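Long-range contacts in alginate lyase (Bacteroides ovatus, PDB 3NNB), which probably cleaves the polysaccharide alginate by beta-elimination, as the lyase family to which it belongs does: residues G112-Y116 against L180-S184; M104-T109 against S170-M174; A40-P46 against K126-F130. All coordinates share one frame; numbering follows the deposited sequence.

Contact 1 of 3, residues G112-Y116 against L180-S184. With NA (sodium ion), chain B.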
ATOM      1  N   GLY A 112      -5.105 -15.264  -0.370  1.00  8.44           N
ATOM      2  CA  GLY A 112      -4.660 -15.508  -1.710  1.00  9.14           C
ATOM      3  C   GLY A 112      -3.243 -16.080  -1.712  1.00  9.66           C
ATOM      4  O   GLY A 112      -2.947 -17.030  -2.435  1.00 10.59           O
ATOM      5  N   LEU A 113      -2.377 -15.492  -0.910  1.00  8.61           N
ATOM      6  CA  LEU A 113      -1.019 -16.018  -0.743  1.00  8.49           C
ATOM      7  C   LEU A 113      -1.066 -17.461  -0.181  1.00  9.54           C
ATOM      8  O   LEU A 113      -0.358 -18.342  -0.650  1.00  9.21           O
ATOM      9  CB  LEU A 113      -0.218 -15.114   0.170  1.00  8.79           C
ATOM     10  CG  LEU A 113       0.292 -13.845  -0.489  1.00 10.12           C
ATOM     11  CD1 LEU A 113       0.890 -12.938   0.610  1.00 12.26           C
ATOM     12  CD2 LEU A 113       1.302 -14.097  -1.615  1.00 10.56           C
ATOM     13  N   ALA A 114      -1.900 -17.687   0.821  1.00 10.05           N
ATOM     14  CA  ALA A 114      -2.048 -19.036   1.376  1.00 10.03           C
ATOM     15  C   ALA A 114      -2.537 -20.030   0.327  1.00 11.90           C
ATOM     16  O   ALA A 114      -2.003 -21.164   0.252  1.00 11.36           O
ATOM     17  CB  ALA A 114      -3.003 -19.030   2.611  1.00  8.32           C
ATOM     18  N   TYR A 115      -3.545 -19.635  -0.482  1.00  9.27           N
ATOM     19  CA  TYR A 115      -3.960 -20.503  -1.575  1.00  9.72           C
ATOM     20  C   TYR A 115      -2.779 -20.783  -2.569  1.00  9.70           C
ATOM     21  O   TYR A 115      -2.534 -21.923  -2.996  1.00  9.39           O
ATOM     22  CB  TYR A 115      -5.150 -19.912  -2.330  1.00  8.70           C
ATOM     23  CG  TYR A 115      -5.432 -20.695  -3.581  1.00  7.61           C
ATOM     24  CD1 TYR A 115      -6.084 -21.925  -3.507  1.00 12.01           C
ATOM     25  CD2 TYR A 115      -4.986 -20.264  -4.811  1.00  9.84           C
ATOM     26  CE1 TYR A 115      -6.263 -22.706  -4.647  1.00 13.19           C
ATOM     27  CE2 TYR A 115      -5.194 -21.028  -5.952  1.00 10.43           C
ATOM     28  CZ  TYR A 115      -5.808 -22.239  -5.858  1.00 13.60           C
ATOM     29  OH  TYR A 115      -6.019 -22.970  -7.006  1.00 21.88           O
ATOM     30  N   TYR A 116      -2.031 -19.750  -2.924  1.00  7.88           N
ATOM     31  CA  TYR A 116      -0.928 -19.893  -3.863  1.00  8.61           C
ATOM     32  C   TYR A 116       0.098 -20.888  -3.380  1.00  9.92           C
ATOM     33  O   TYR A 116       0.537 -21.767  -4.145  1.00 12.00           O
ATOM     34  CB  TYR A 116      -0.276 -18.529  -4.103  1.00  8.65           C
ATOM     35  CG  TYR A 116       0.809 -18.563  -5.145  1.00  7.06           C
ATOM     36  CD1 TYR A 116       0.529 -18.966  -6.451  1.00 10.34           C
ATOM     37  CD2 TYR A 116       2.111 -18.187  -4.837  1.00 10.72           C
ATOM     38  CE1 TYR A 116       1.561 -18.985  -7.417  1.00 11.23           C
ATOM     39  CE2 TYR A 116       3.133 -18.201  -5.799  1.00 10.28           C
ATOM     40  CZ  TYR A 116       2.831 -18.598  -7.075  1.00 11.76           C
ATOM     41  OH  TYR A 116       3.841 -18.629  -8.020  1.00 12.88           O
ATOM     42  N   LEU A 180      -3.108 -14.312  -8.124  1.00  9.19           N
ATOM     43  CA  LEU A 180      -2.542 -15.584  -7.622  1.00  8.71           C
ATOM     44  C   LEU A 180      -3.610 -16.667  -7.362  1.00 12.51           C
ATOM     45  O   LEU A 180      -3.309 -17.866  -7.400  1.00 13.84           O
ATOM     46  CB  LEU A 180      -1.680 -15.334  -6.386  1.00 12.72           C
ATOM     47  CG  LEU A 180      -0.362 -14.600  -6.559  1.00 11.88           C
ATOM     48  CD1 LEU A 180       0.255 -14.352  -5.194  1.00 13.46           C
ATOM     49  CD2 LEU A 180       0.593 -15.343  -7.520  1.00 11.28           C
HETATM   50  N   MSE A 181      -4.838 -16.233  -7.109  1.00 11.21           N
HETATM   51  CA  MSE A 181      -6.014 -17.091  -6.886  1.00 11.88           C
HETATM   52  C   MSE A 181      -6.905 -17.376  -8.072  1.00 11.75           C
HETATM   53  O   MSE A 181      -7.901 -18.086  -7.910  1.00 11.97           O
HETATM   54  CB  MSE A 181      -6.942 -16.396  -5.846  1.00 13.31           C
HETATM   55  CG  MSE A 181      -6.556 -16.580  -4.524  1.00 20.09           C
HETATM   56 SE   MSE A 181      -8.063 -15.786  -3.526  0.75 10.85          SE
HETATM   57  CE  MSE A 181      -7.573 -13.873  -3.476  1.00 15.99           C
ATOM     58  N   GLU A 182      -6.603 -16.830  -9.239  1.00 11.86           N
ATOM     59  CA  GLU A 182      -7.503 -16.920 -10.381  1.00 13.43           C
ATOM     60  C   GLU A 182      -7.783 -18.373 -10.790  1.00 13.74           C
ATOM     61  O   GLU A 182      -8.884 -18.677 -11.250  1.00 15.38           O
ATOM     62  CB  GLU A 182      -6.962 -16.099 -11.578  1.00 14.90           C
ATOM     63  CG  GLU A 182      -7.152 -14.629 -11.358  1.00 15.63           C
ATOM     64  CD  GLU A 182      -6.805 -13.783 -12.568  1.00 22.82           C
ATOM     65  OE1 GLU A 182      -6.455 -14.362 -13.611  1.00 21.71           O
ATOM     66  OE2 GLU A 182      -6.891 -12.546 -12.446  1.00 18.97           O
ATOM     67  N   ASN A 183      -6.818 -19.260 -10.604  1.00 12.05           N
ATOM     68  CA  ASN A 183      -7.021 -20.687 -10.958  0.70 15.10           C
ATOM     69  C   ASN A 183      -7.707 -21.488  -9.848  1.00 14.62           C
ATOM     70  O   ASN A 183      -7.939 -22.668 -10.009  1.00 13.03           O
ATOM     71  CB  ASN A 183      -5.734 -21.381 -11.471  0.70 17.37           C
ATOM     72  CG  ASN A 183      -4.629 -21.542 -10.398  0.70 23.05           C
ATOM     73  OD1 ASN A 183      -4.765 -21.146  -9.244  0.70 26.51           O
ATOM     74  ND2 ASN A 183      -3.511 -22.116 -10.820  0.70 29.31           N
ATOM     75  N   SER A 184      -8.050 -20.844  -8.724  1.00 11.89           N
ATOM     76  CA  SER A 184      -8.896 -21.514  -7.735  1.00 10.71           C
ATOM     77  C   SER A 184     -10.292 -21.760  -8.294  1.00 10.67           C
ATOM     78  O   SER A 184     -10.752 -21.070  -9.240  1.00 10.19           O
ATOM     79  CB  SER A 184      -8.985 -20.662  -6.456  1.00 10.67           C
ATOM     80  OG  SER A 184      -9.801 -19.507  -6.625  1.00  8.89           O
TER
HETATM   81 NA    NA B 401     -10.984 -19.837 -11.126  1.00 12.37          NA
HETATM   82  O   HOH W   1     -13.239 -20.811 -11.174  1.00 12.38           O
HETATM   83  O   HOH W   2     -10.237 -21.753 -12.371  1.00 22.31           O
HETATM   84  O   HOH W   3     -11.297 -19.055 -13.497  1.00 24.07           O

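Contact 2 of 3, residues M104-T109 against S170-M174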
HETATM    1  N   MSE A 104     -10.166  -6.364   5.736  1.00  7.40           N
HETATM    2  CA  MSE A 104     -10.590  -7.070   4.519  1.00  8.28           C
HETATM    3  C   MSE A 104      -9.425  -7.250   3.562  1.00  6.68           C
HETATM    4  O   MSE A 104      -9.133  -8.351   3.099  1.00  7.36           O
HETATM    5  CB  MSE A 104     -11.758  -6.312   3.860  1.00  8.09           C
HETATM    6  CG  MSE A 104     -12.355  -6.951   2.559  1.00  7.53           C
HETATM    7 SE   MSE A 104     -11.265  -6.681   0.989  0.75  5.06          SE
HETATM    8  CE  MSE A 104     -11.267  -4.746   0.952  1.00  9.76           C
ATOM      9  N   SER A 105      -8.735  -6.154   3.275  1.00  5.70           N
ATOM     10  CA  SER A 105      -7.627  -6.180   2.333  1.00  6.38           C
ATOM     11  C   SER A 105      -6.502  -7.121   2.793  1.00  8.20           C
ATOM     12  O   SER A 105      -5.938  -7.921   2.018  1.00  7.29           O
ATOM     13  CB  SER A 105      -7.109  -4.747   2.156  1.00  9.17           C
ATOM     14  OG  SER A 105      -5.970  -4.730   1.336  1.00 13.88           O
ATOM     15  N   LYS A 106      -6.160  -7.025   4.065  1.00  8.33           N
ATOM     16  CA  LYS A 106      -5.152  -7.907   4.649  1.00  8.38           C
ATOM     17  C   LYS A 106      -5.577  -9.361   4.579  1.00  9.07           C
ATOM     18  O   LYS A 106      -4.774 -10.241   4.276  1.00  8.15           O
ATOM     19  CB  LYS A 106      -4.835  -7.512   6.075  1.00 10.64           C
ATOM     20  CG  LYS A 106      -4.084  -6.225   6.149  1.00 15.28           C
ATOM     21  CD  LYS A 106      -3.633  -5.937   7.596  1.00 26.93           C
ATOM     22  CE  LYS A 106      -4.628  -5.146   8.384  1.00 40.28           C
ATOM     23  NZ  LYS A 106      -3.933  -4.471   9.527  1.00 44.30           N
ATOM     24  N   ALA A 107      -6.844  -9.619   4.865  1.00  5.61           N
ATOM     25  CA  ALA A 107      -7.369 -11.005   4.834  1.00  6.73           C
ATOM     26  C   ALA A 107      -7.335 -11.601   3.432  1.00  7.79           C
ATOM     27  O   ALA A 107      -6.947 -12.748   3.242  1.00 10.02           O
ATOM     28  CB  ALA A 107      -8.814 -11.054   5.420  1.00  6.21           C
ATOM     29  N   VAL A 108      -7.726 -10.829   2.437  1.00  7.96           N
ATOM     30  CA  VAL A 108      -7.749 -11.323   1.071  1.00  7.71           C
ATOM     31  C   VAL A 108      -6.332 -11.594   0.608  1.00  7.45           C
ATOM     32  O   VAL A 108      -6.080 -12.598  -0.065  1.00  7.73           O
ATOM     33  CB  VAL A 108      -8.468 -10.328   0.143  1.00  8.96           C
ATOM     34  CG1 VAL A 108      -8.195 -10.657  -1.314  1.00  7.63           C
ATOM     35  CG2 VAL A 108     -10.024 -10.335   0.470  1.00  6.81           C
ATOM     36  N   THR A 109      -5.412 -10.697   0.982  1.00  8.39           N
ATOM     37  CA  THR A 109      -3.987 -10.860   0.651  1.00  8.68           C
ATOM     38  C   THR A 109      -3.413 -12.129   1.317  1.00  8.53           C
ATOM     39  O   THR A 109      -2.779 -12.967   0.647  1.00  9.68           O
ATOM     40  CB  THR A 109      -3.187  -9.581   0.942  1.00 10.45           C
ATOM     41  OG1 THR A 109      -3.636  -8.559   0.030  1.00 11.11           O
ATOM     42  CG2 THR A 109      -1.690  -9.792   0.767  1.00 13.43           C
ATOM     43  N   SER A 170      -3.248  -0.367  -0.178  1.00  8.02           N
ATOM     44  CA  SER A 170      -3.071  -1.822  -0.104  1.00  9.18           C
ATOM     45  C   SER A 170      -3.804  -2.620  -1.203  1.00  9.68           C
ATOM     46  O   SER A 170      -3.474  -3.795  -1.424  1.00  7.81           O
ATOM     47  CB  SER A 170      -3.441  -2.381   1.275  1.00  9.31           C
ATOM     48  OG  SER A 170      -4.820  -2.293   1.503  1.00  9.42           O
ATOM     49  N   PHE A 171      -4.739  -1.991  -1.930  1.00  8.17           N
ATOM     50  CA  PHE A 171      -5.367  -2.666  -3.048  1.00  9.74           C
ATOM     51  C   PHE A 171      -4.342  -3.003  -4.137  1.00  7.84           C
ATOM     52  O   PHE A 171      -4.539  -3.934  -4.928  1.00  7.08           O
ATOM     53  CB  PHE A 171      -6.505  -1.831  -3.629  1.00  8.62           C
ATOM     54  CG  PHE A 171      -7.754  -1.789  -2.800  1.00  6.01           C
ATOM     55  CD1 PHE A 171      -7.875  -2.387  -1.544  1.00  8.69           C
ATOM     56  CD2 PHE A 171      -8.839  -1.081  -3.292  1.00  9.22           C
ATOM     57  CE1 PHE A 171      -9.091  -2.316  -0.830  1.00 10.98           C
ATOM     58  CE2 PHE A 171     -10.016  -1.017  -2.581  1.00  9.04           C
ATOM     59  CZ  PHE A 171     -10.139  -1.638  -1.349  1.00  9.74           C
ATOM     60  N   THR A 172      -3.235  -2.271  -4.174  1.00  6.93           N
ATOM     61  CA  THR A 172      -2.163  -2.564  -5.141  1.00  9.08           C
ATOM     62  C   THR A 172      -1.644  -3.985  -4.957  1.00  8.62           C
ATOM     63  O   THR A 172      -1.497  -4.745  -5.933  1.00  9.89           O
ATOM     64  CB  THR A 172      -1.028  -1.536  -5.084  1.00  9.34           C
ATOM     65  OG1 THR A 172      -0.433  -1.521  -3.779  1.00  9.05           O
ATOM     66  CG2 THR A 172      -1.537  -0.133  -5.564  1.00  8.97           C
ATOM     67  N   GLU A 173      -1.416  -4.366  -3.711  1.00  9.48           N
ATOM     68  CA  GLU A 173      -0.986  -5.689  -3.345  1.00  9.43           C
ATOM     69  C   GLU A 173      -2.125  -6.715  -3.397  1.00  8.87           C
ATOM     70  O   GLU A 173      -1.944  -7.825  -3.885  1.00  8.54           O
ATOM     71  CB  GLU A 173      -0.374  -5.653  -1.925  1.00 13.51           C
ATOM     72  CG  GLU A 173       0.130  -6.949  -1.458  1.00 14.48           C
ATOM     73  CD  GLU A 173       0.911  -6.867  -0.130  1.00 16.92           C
ATOM     74  OE1 GLU A 173       0.863  -5.805   0.505  1.00 20.60           O
ATOM     75  OE2 GLU A 173       1.487  -7.923   0.258  1.00 21.84           O
HETATM   76  N   MSE A 174      -3.309  -6.331  -2.898  1.00  6.73           N
HETATM   77  CA  MSE A 174      -4.476  -7.196  -2.969  1.00  8.64           C
HETATM   78  C   MSE A 174      -4.756  -7.724  -4.378  1.00  7.04           C
HETATM   79  O   MSE A 174      -5.120  -8.871  -4.555  1.00  7.50           O
HETATM   80  CB  MSE A 174      -5.700  -6.458  -2.439  1.00  9.06           C
HETATM   81  CG  MSE A 174      -6.846  -7.384  -2.177  1.00 10.25           C
HETATM   82 SE   MSE A 174      -8.506  -6.480  -1.740  0.75  5.51          SE
HETATM   83  CE  MSE A 174      -8.854  -5.821  -3.488  1.00 13.86           C
TER
HETATM   84  O   HOH W   4      -3.514  -5.961   0.728  1.00 17.10           O

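Contact 3 of 3, residues A40-P46 against K126-F130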
ATOM      1  N   ALA A  40      -7.728 -15.968   9.513  1.00 10.37           N
ATOM      2  CA  ALA A  40      -8.619 -15.245   8.622  1.00  9.81           C
ATOM      3  C   ALA A  40      -9.892 -16.028   8.352  1.00 11.45           C
ATOM      4  O   ALA A  40     -10.944 -15.410   8.115  1.00 10.27           O
ATOM      5  CB  ALA A  40      -7.914 -14.844   7.305  1.00 10.80           C
ATOM      6  N   LEU A  41      -9.802 -17.376   8.347  1.00  9.91           N
ATOM      7  CA  LEU A  41     -11.019 -18.204   8.165  1.00  9.65           C
ATOM      8  C   LEU A  41     -12.055 -17.963   9.251  1.00  9.82           C
ATOM      9  O   LEU A  41     -13.238 -18.147   9.018  1.00 10.39           O
ATOM     10  CB  LEU A  41     -10.682 -19.684   8.135  1.00 11.33           C
ATOM     11  CG  LEU A  41      -9.853 -20.233   6.974  1.00  9.51           C
ATOM     12  CD1 LEU A  41      -9.615 -21.767   7.141  1.00 11.84           C
ATOM     13  CD2 LEU A  41     -10.485 -19.937   5.628  1.00 11.81           C
ATOM     14  N   LYS A  42     -11.600 -17.588  10.443  1.00  8.93           N
ATOM     15  CA  LYS A  42     -12.482 -17.338  11.568  1.00 10.29           C
ATOM     16  C   LYS A  42     -13.154 -15.984  11.519  1.00 11.83           C
ATOM     17  O   LYS A  42     -14.067 -15.718  12.314  1.00 14.44           O
ATOM     18  CB  LYS A  42     -11.672 -17.419  12.872  1.00 10.85           C
ATOM     19  CG  LYS A  42     -11.094 -18.795  13.136  1.00 14.73           C
ATOM     20  CD  LYS A  42     -10.272 -18.820  14.417  1.00 23.04           C
ATOM     21  CE  LYS A  42      -9.752 -20.231  14.701  1.00 39.14           C
ATOM     22  NZ  LYS A  42      -8.690 -20.724  13.773  1.00 48.27           N
HETATM   23  N   MSE A  43     -12.646 -15.080  10.684  1.00 11.12           N
HETATM   24  CA  MSE A  43     -13.116 -13.678  10.691  0.50 11.04           C
HETATM   25  C   MSE A  43     -14.420 -13.541   9.908  1.00 12.04           C
HETATM   26  O   MSE A  43     -14.569 -14.083   8.817  1.00 11.97           O
HETATM   27  CB  MSE A  43     -12.055 -12.731  10.114  0.50 12.29           C
HETATM   28  CG  MSE A  43     -12.511 -11.260  10.075  0.50 14.33           C
HETATM   29 SE   MSE A  43     -11.187 -10.068   9.278  0.38 17.58          SE
HETATM   30  CE  MSE A  43      -9.968  -9.903  10.766  0.50 16.24           C
ATOM     31  N   THR A  44     -15.379 -12.803  10.478  1.00 11.79           N
ATOM     32  CA  THR A  44     -16.604 -12.479   9.747  1.00 12.17           C
ATOM     33  C   THR A  44     -16.257 -11.344   8.767  1.00 10.88           C
ATOM     34  O   THR A  44     -15.727 -10.305   9.201  1.00  9.79           O
ATOM     35  CB  THR A  44     -17.721 -11.988  10.692  1.00 16.84           C
ATOM     36  OG1 THR A  44     -18.017 -13.031  11.626  1.00 18.21           O
ATOM     37  CG2 THR A  44     -18.976 -11.609   9.909  1.00 15.57           C
ATOM     38  N   PRO A  45     -16.528 -11.532   7.461  1.00  9.87           N
ATOM     39  CA  PRO A  45     -16.199 -10.447   6.516  1.00  8.07           C
ATOM     40  C   PRO A  45     -16.934  -9.154   6.885  1.00  9.74           C
ATOM     41  O   PRO A  45     -18.167  -9.179   7.059  1.00 10.27           O
ATOM     42  CB  PRO A  45     -16.655 -10.980   5.176  1.00  9.67           C
ATOM     43  CG  PRO A  45     -16.491 -12.489   5.299  1.00  9.74           C
ATOM     44  CD  PRO A  45     -16.913 -12.770   6.741  1.00 12.06           C
ATOM     45  N   PRO A  46     -16.188  -8.059   7.066  1.00  9.51           N
ATOM     46  CA  PRO A  46     -16.828  -6.771   7.338  1.00 10.08           C
ATOM     47  C   PRO A  46     -17.327  -6.088   6.056  1.00 10.37           C
ATOM     48  O   PRO A  46     -17.099  -6.562   4.949  1.00  9.94           O
ATOM     49  CB  PRO A  46     -15.693  -5.959   7.953  1.00 10.00           C
ATOM     50  CG  PRO A  46     -14.496  -6.406   7.160  1.00  9.74           C
ATOM     51  CD  PRO A  46     -14.721  -7.899   6.928  1.00 11.61           C
ATOM     52  N   LYS A 126     -12.695 -18.588   1.051  1.00  7.19           N
ATOM     53  CA  LYS A 126     -12.898 -17.543   2.094  1.00  7.15           C
ATOM     54  C   LYS A 126     -12.543 -16.176   1.557  1.00  5.75           C
ATOM     55  O   LYS A 126     -13.248 -15.206   1.846  1.00  7.84           O
ATOM     56  CB  LYS A 126     -12.125 -17.831   3.365  1.00  6.80           C
ATOM     57  CG  LYS A 126     -12.330 -16.844   4.502  1.00  6.67           C
ATOM     58  CD  LYS A 126     -13.568 -17.130   5.348  1.00  6.87           C
ATOM     59  CE  LYS A 126     -13.858 -16.038   6.388  1.00 11.84           C
ATOM     60  NZ  LYS A 126     -14.865 -16.448   7.437  1.00 10.01           N
ATOM     61  N   ALA A 127     -11.498 -16.095   0.749  1.00  6.38           N
ATOM     62  CA  ALA A 127     -11.148 -14.832   0.153  1.00  7.07           C
ATOM     63  C   ALA A 127     -12.254 -14.275  -0.713  1.00  7.84           C
ATOM     64  O   ALA A 127     -12.547 -13.078  -0.665  1.00  8.32           O
ATOM     65  CB  ALA A 127      -9.826 -14.925  -0.684  1.00  6.94           C
ATOM     66  N   VAL A 128     -12.863 -15.141  -1.514  1.00  7.28           N
ATOM     67  CA  VAL A 128     -13.980 -14.746  -2.391  1.00  7.10           C
ATOM     68  C   VAL A 128     -15.187 -14.279  -1.544  1.00  6.66           C
ATOM     69  O   VAL A 128     -15.893 -13.370  -1.967  1.00  8.78           O
ATOM     70  CB  VAL A 128     -14.301 -15.890  -3.418  1.00  6.68           C
ATOM     71  CG1 VAL A 128     -15.572 -15.613  -4.210  1.00  8.20           C
ATOM     72  CG2 VAL A 128     -13.133 -16.021  -4.389  1.00  7.11           C
ATOM     73  N   ASP A 129     -15.396 -14.881  -0.358  1.00  6.91           N
ATOM     74  CA  ASP A 129     -16.465 -14.456   0.561  1.00  7.43           C
ATOM     75  C   ASP A 129     -16.192 -13.020   1.018  1.00  7.79           C
ATOM     76  O   ASP A 129     -17.070 -12.175   0.895  1.00  7.56           O
ATOM     77  CB  ASP A 129     -16.545 -15.447   1.715  1.00  6.92           C
ATOM     78  CG  ASP A 129     -17.704 -15.230   2.656  1.00 10.95           C
ATOM     79  OD1 ASP A 129     -18.687 -14.534   2.354  1.00 14.76           O
ATOM     80  OD2 ASP A 129     -17.627 -15.904   3.714  1.00 17.50           O
ATOM     81  N   PHE A 130     -14.967 -12.723   1.468  1.00  7.42           N
ATOM     82  CA  PHE A 130     -14.611 -11.336   1.790  1.00  8.10           C
ATOM     83  C   PHE A 130     -14.867 -10.395   0.614  1.00  6.41           C
ATOM     84  O   PHE A 130     -15.391  -9.328   0.789  1.00  7.55           O
ATOM     85  CB  PHE A 130     -13.127 -11.203   2.139  1.00  6.35           C
ATOM     86  CG  PHE A 130     -12.780 -11.557   3.574  1.00  8.12           C
ATOM     87  CD1 PHE A 130     -12.898 -10.576   4.566  1.00 11.11           C
ATOM     88  CD2 PHE A 130     -12.228 -12.806   3.928  1.00  7.65           C
ATOM     89  CE1 PHE A 130     -12.557 -10.849   5.869  1.00 11.18           C
ATOM     90  CE2 PHE A 130     -11.889 -13.089   5.244  1.00  7.82           C
ATOM     91  CZ  PHE A 130     -12.074 -12.114   6.220  1.00 10.01           C
TER
HETATM   92  O   HOH W   5     -15.310  -8.300   3.537  1.00  8.23           O

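Contact 1 of 3, residues G112-Y116 against L180-S184
Tyr115 reaches from helix 98-118 across to the turn that follows helix 171-180, and its edge, one face and hydroxyl are all engaged there, by Leu180, Ser184 and Asn183. From CB, which points toward the turn, the ring is carried outward with CG anti to the backbone N (chi1 171°). CD2 then meets the backbone: the carbonyl O of Leu180 lies at the ring edge, 3.9 Å from Tyr115 CD2, while Met181 CA approaches obliquely. Further out, CE2 passes Asn183 OD1 and Ser184 CB. Ser184 CB stands over one face, offset toward the rim, in a CH-pi contact whose shortest approach is 3.6 Å from Ser184 CB to Tyr115 CZ. At the tip, Tyr115 OH donates to Asn183 OD1 over 3.1 Å, coming from above the carbonyl plane (58° out of it); Asn183 is modelled in two conformations, so this bond is tentative.

The receiving element is a type I beta turn from Met181 to Ser184. Met181 O takes two bonds, from Ser184 N and, in the carbonyl plane, from Ser184 OG at 2.7 Å from Met181 O, which ties the serine hydroxyl back onto its own turn. The turn also forms part of a sodium site: the ion lies 2.4 Å from Glu182 O and 2.3 Å from Ser184 O, with Phe187 O and three waters completing six ligands.

At the start of 180-184 the packing is apolar. Leu180 CD2 sits over the centre of the Tyr116 ring, 3.7 Å from its centroid and 11° off the normal, while Leu180 CD1 touches Leu113 CD2. The selenomethionine Met181 is laid against Gly112, where no side chain intervenes and Met181 CG comes within 3.6 Å of Gly112 CA.

Contact 2 of 3, residues M104-T109 against S170-M174
Met174 is the knob of a buried knobs-into-holes contact between helix 171-180 and helix 98-118, in the interior of the helical domain: its side chain sits among Met104, Ser105, Val108 and Thr109. Met174 CG lies 3.6 Å from Val108 CG1, and its selenium meets that of Met104, SE to SE 3.9 Å, the two selenomethionine chains crossing at about a right angle. Beyond SE, the bend at chi3 (72°) brings Met174 CE over one face of the Phe171 ring of its own helix. Met104, bent at chi2 and chi3, sends its CE to the same ring, 3.7 Å from Phe171 CE1 and oblique to the plane.

Beside this apolar group runs a polar strip. Ser105 OG and Ser170 OG share a hydrogen bond of 2.7 Å, in which either could donate, and both belong to side chains that start toward the other segment. Thr109 turns its methyl CG2 to the carboxylate of Glu173, whose OE2 is hydrogen-bonded to Tyr9 OH. On its other branch, Thr109 OG1 packs on Met174 CA at 3.4 Å. One water joins polar atoms of 104-109 and 170-174: it is 2.8 Å from Ser105 OG, 2.7 Å from Thr109 OG1, and donates a hydrogen to Ser170 O.

Contact 3 of 3, residues A40-P46 against K126-F130
The chain leaving helix 27-41 is fastened to helix 121-136 by a lysine whose ammonium donates to two backbone carbonyls, Lys126 of 126-130 gripping the carbonyls of Leu41 and Met43 in 40-46. Lys126 NZ donates to Leu41 O at 2.8 Å, arriving from above the carbonyl plane (52° out of it). It donates equally closely, NZ to O 2.8 Å, to Met43 O, here tilted 31° from the plane. The bend of the lysine chain at chi2 (84°) is what swings its otherwise extended end across to this pair. On the way its aliphatic part is packed on Leu41, where Leu41 CD2 comes to 3.5 Å from Lys126 CB, a close approach for two carbons.

One helical turn on, Phe130 takes up the loop that follows. Pro45 CG lies over the centre of one face of its ring, 4.2 Å from the centroid, in a CH-pi contact. The edge meets others: Pro46 CD is 3.8 Å from Phe130 CE1, and in the modelled conformation of the selenomethionine Met43, one of two, SE makes a Met-aromatic contact at the same edge. Ala40 O is also at the edge, in the plane of the ring. At the far end a water donates to both Pro46 O and Phe130 O, 2.9 Å from each of these oxygens.

With a methionine in place of Lys126 both carbonyls lose their shared donor, and the chain from Leu41 to Met43 would probably be held less firmly against helix 121-136. Since both acceptors are neutral carbonyls, the two carbonyl dipoles probably steady the ammonium charge.

How the contacts relate
Contacts 1 and 2 are both buried and share helix 98-118, but contact 2 lies much nearer the centre of the chain (about 9 Å between centres, against about 19 Å). Contact 3, at about 20 Å, is only partly buried and brings in helix 121-136, the next helix along. The three adjoin: Met181 of contact 1 packs on Val108 and on Ala127, and Phe130 of contact 3 packs on Ala107 and Val108. Chemistry follows location. In the interior, methionine side chains (selenomethionine in the crystal) interlock beside hydroxyls joined by one water; toward the periphery, aromatic rings packed on loop residues are joined by backbone carbonyls that bind sodium beside contact 1 and a lysine ammonium in contact 3.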